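PDB 3DJE: fructosyl amine: oxygen oxidoreductase from Aspergillus fumigatus, which uses bound FAD to oxidise fructosyl amino acids with molecular oxygen, thereby releasing the sugar from the glycated amine. Local coordinates for residues A[212-217]-A[379-384]. Residues are numbered along the deposited sequence; the frame is centred on the assembly and turned at random. Where two conformers were deposited one is given.
Sequences RTFLCA and DAMEGK. With FAD (flavin-adenine dinucleotide), chain C.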
# COMPACT_ATOMS: atom_id res chain seq x y z
N ARG A 212 -19.78 16.96 -1.90
CA ARG A 212 -19.26 15.78 -1.21
C ARG A 212 -17.75 15.89 -1.15
O ARG A 212 -17.13 16.39 -2.09
CB ARG A 212 -19.60 14.48 -1.96
CG ARG A 212 -21.10 14.16 -2.05
CD ARG A 212 -21.68 13.80 -0.69
NE ARG A 212 -23.07 13.35 -0.81
CZ ARG A 212 -24.12 14.16 -0.93
NH1 ARG A 212 -23.96 15.48 -0.94
NH2 ARG A 212 -25.34 13.65 -1.04
N THR A 213 -17.18 15.44 -0.03
CA THR A 213 -15.73 15.40 0.20
C THR A 213 -15.34 13.96 0.46
O THR A 213 -15.94 13.30 1.32
CB THR A 213 -15.35 16.29 1.42
OG1 THR A 213 -15.74 17.65 1.17
CG2 THR A 213 -13.87 16.22 1.73
N PHE A 214 -14.33 13.48 -0.27
CA PHE A 214 -13.77 12.15 -0.08
C PHE A 214 -12.44 12.31 0.66
O PHE A 214 -11.59 13.06 0.21
CB PHE A 214 -13.47 11.48 -1.42
CG PHE A 214 -14.69 11.19 -2.26
CD1 PHE A 214 -15.26 9.92 -2.28
CD2 PHE A 214 -15.26 12.19 -3.05
CE1 PHE A 214 -16.38 9.64 -3.07
CE2 PHE A 214 -16.39 11.91 -3.84
CZ PHE A 214 -16.94 10.63 -3.85
N LEU A 215 -12.28 11.58 1.75
CA LEU A 215 -11.04 11.61 2.50
C LEU A 215 -10.20 10.38 2.13
O LEU A 215 -10.54 9.25 2.50
CB LEU A 215 -11.32 11.69 4.00
CG LEU A 215 -10.10 11.79 4.92
CD1 LEU A 215 -9.23 12.97 4.52
CD2 LEU A 215 -10.57 11.91 6.36
N CYS A 216 -9.13 10.63 1.38
CA CYS A 216 -8.27 9.58 0.84
C CYS A 216 -6.80 9.92 1.11
O CYS A 216 -5.94 9.78 0.25
CB CYS A 216 -8.50 9.45 -0.67
SG CYS A 216 -10.15 8.88 -1.09
N ALA A 217 -6.52 10.36 2.33
CA ALA A 217 -5.20 10.84 2.70
C ALA A 217 -4.27 9.77 3.31
O ALA A 217 -3.23 10.11 3.90
CB ALA A 217 -5.35 12.06 3.63
N ASP A 379 -19.30 4.02 -5.17
CA ASP A 379 -20.50 3.32 -4.72
C ASP A 379 -20.92 3.77 -3.31
O ASP A 379 -22.11 3.94 -3.04
CB ASP A 379 -20.29 1.82 -4.76
CG ASP A 379 -20.37 1.24 -6.17
OD1 ASP A 379 -20.79 1.94 -7.13
OD2 ASP A 379 -20.02 0.04 -6.31
N ALA A 380 -19.95 3.96 -2.42
CA ALA A 380 -20.26 4.41 -1.08
C ALA A 380 -20.93 5.78 -1.11
O ALA A 380 -21.94 6.00 -0.44
CB ALA A 380 -19.01 4.43 -0.21
N MSE A 381 -20.39 6.70 -1.91
CA MSE A 381 -21.00 8.03 -2.04
C MSE A 381 -22.44 7.90 -2.53
O MSE A 381 -23.35 8.54 -1.99
CB MSE A 381 -20.21 8.94 -2.98
CG MSE A 381 -20.76 10.37 -3.00
SE MSE A 381 -20.33 11.46 -4.56
CE MSE A 381 -20.85 10.25 -5.99
N GLU A 382 -22.63 7.05 -3.53
CA GLU A 382 -23.93 6.92 -4.20
C GLU A 382 -24.92 6.00 -3.47
O GLU A 382 -26.09 5.92 -3.87
CB GLU A 382 -23.74 6.44 -5.64
CG GLU A 382 -22.99 7.44 -6.52
CD GLU A 382 -22.87 6.97 -7.96
OE1 GLU A 382 -23.14 5.79 -8.24
OE2 GLU A 382 -22.46 7.79 -8.82
N GLY A 383 -24.46 5.32 -2.43
CA GLY A 383 -25.30 4.38 -1.66
C GLY A 383 -25.56 3.05 -2.35
O GLY A 383 -26.63 2.45 -2.17
N LYS A 384 -24.58 2.56 -3.12
CA LYS A 384 -24.74 1.35 -3.95
C LYS A 384 -23.87 0.15 -3.52
O LYS A 384 -23.76 -0.84 -4.26
CB LYS A 384 -24.46 1.70 -5.42
CG LYS A 384 -25.47 2.63 -6.05
CD LYS A 384 -25.00 3.07 -7.42
CE LYS A 384 -26.04 3.92 -8.12
NZ LYS A 384 -25.43 4.53 -9.34
PA FAD C . -1.34 6.87 -0.29
O1A FAD C . -1.18 6.30 -1.63
O2A FAD C . -0.16 6.92 0.62
O5B FAD C . -1.94 8.31 -0.54
C5B FAD C . -2.15 9.26 0.51
C4B FAD C . -2.12 10.65 -0.14
O4B FAD C . -2.56 11.53 0.92
C3B FAD C . -0.65 11.02 -0.45
O3B FAD C . -0.47 11.28 -1.86
C2B FAD C . -0.45 12.28 0.40
O2B FAD C . 0.36 13.29 -0.29
C1B FAD C . -1.92 12.74 0.66
N9A FAD C . -1.90 13.74 1.77
C8A FAD C . -1.16 13.73 2.90
N7A FAD C . -1.41 14.86 3.59
C5A FAD C . -2.30 15.58 2.89
C6A FAD C . -2.91 16.82 3.09
N6A FAD C . -2.62 17.56 4.19
N1A FAD C . -3.78 17.27 2.16
C2A FAD C . -4.07 16.55 1.07
N3A FAD C . -3.50 15.36 0.85
C4A FAD C . -2.62 14.87 1.75
N1 FAD C . 0.15 -2.98 -1.39
C2 FAD C . -0.05 -3.98 -2.34
O2 FAD C . -1.16 -4.21 -2.82
N3 FAD C . 1.05 -4.75 -2.75
C4 FAD C . 2.32 -4.55 -2.22
O4 FAD C . 3.27 -5.24 -2.61
C4X FAD C . 2.50 -3.55 -1.25
N5 FAD C . 3.76 -3.33 -0.70
C5X FAD C . 3.96 -2.23 0.13
C6 FAD C . 5.26 -1.91 0.50
C7 FAD C . 5.51 -0.79 1.29
C7M FAD C . 6.96 -0.50 1.69
C8 FAD C . 4.45 0.04 1.68
C8M FAD C . 4.74 1.33 2.48
C9 FAD C . 3.14 -0.28 1.28
C9A FAD C . 2.89 -1.41 0.49
N10 FAD C . 1.59 -1.76 0.09
C10 FAD C . 1.41 -2.78 -0.85
C1' FAD C . 0.42 -1.06 0.64
C2' FAD C . -0.02 0.04 -0.32
O2' FAD C . 1.14 0.74 -0.83
C3' FAD C . -0.94 1.01 0.42
O3' FAD C . -1.93 0.25 1.15
C4' FAD C . -1.69 1.95 -0.54
O4' FAD C . -0.81 2.50 -1.52
C5' FAD C . -2.31 3.08 0.28
O5' FAD C . -3.07 3.94 -0.60
P FAD C . -3.76 5.27 -0.02
O1P FAD C . -4.61 4.89 1.16
O2P FAD C . -4.36 5.95 -1.19
O3P FAD C . -2.55 6.17 0.52
O HOH W 1 -22.66 10.63 -0.02
O HOH W 2 -25.07 10.67 -2.35
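The ring of Phe214 meets the selenomethionine Met381 obliquely: CZ lies 3.6 Å from SE, and the selenium stands 69° off the ring normal, a Met-aromatic contact. Met381 has a second conformer, so its selenium contacts hold for the one described here. The guanidinium of Arg212 has a water at its edge, in plane, accepting from NE at 2.9 Å; the CG of Met381 approaches the group obliquely. That water donates to Met381 O, and a second links the same oxygen, at 2.8 Å, to Arg212 NH2 by a longer bond. A carbonyl in the last turn of helix 373-382 thus takes two water hydrogens. The flexible, unbranched Met381, with CG anti to the backbone N (chi1 -174°), crosses Phe214 at about a right angle and also touches Leu9 and Val357. Phenylalanine suits the layer between sheet and helices, its flat apolar ring touching Ile11, Val357 and, on helix 16-27, Thr21 and Leu25. Arginine fits the strand's first position because its CB and CG pack against the selenium, CG at 3.8 Å, while NE and NH2 bind the waters. Strand 212-215 lies between strands 9-12 and 356-360 of the Rossmann-type sheet and leads to Ala217 beside the FAD ribose. Apolar packing therefore seats the helix on the sheet, while two waters tie the guanidinium of Arg212 to Met381 O without a direct polar bond.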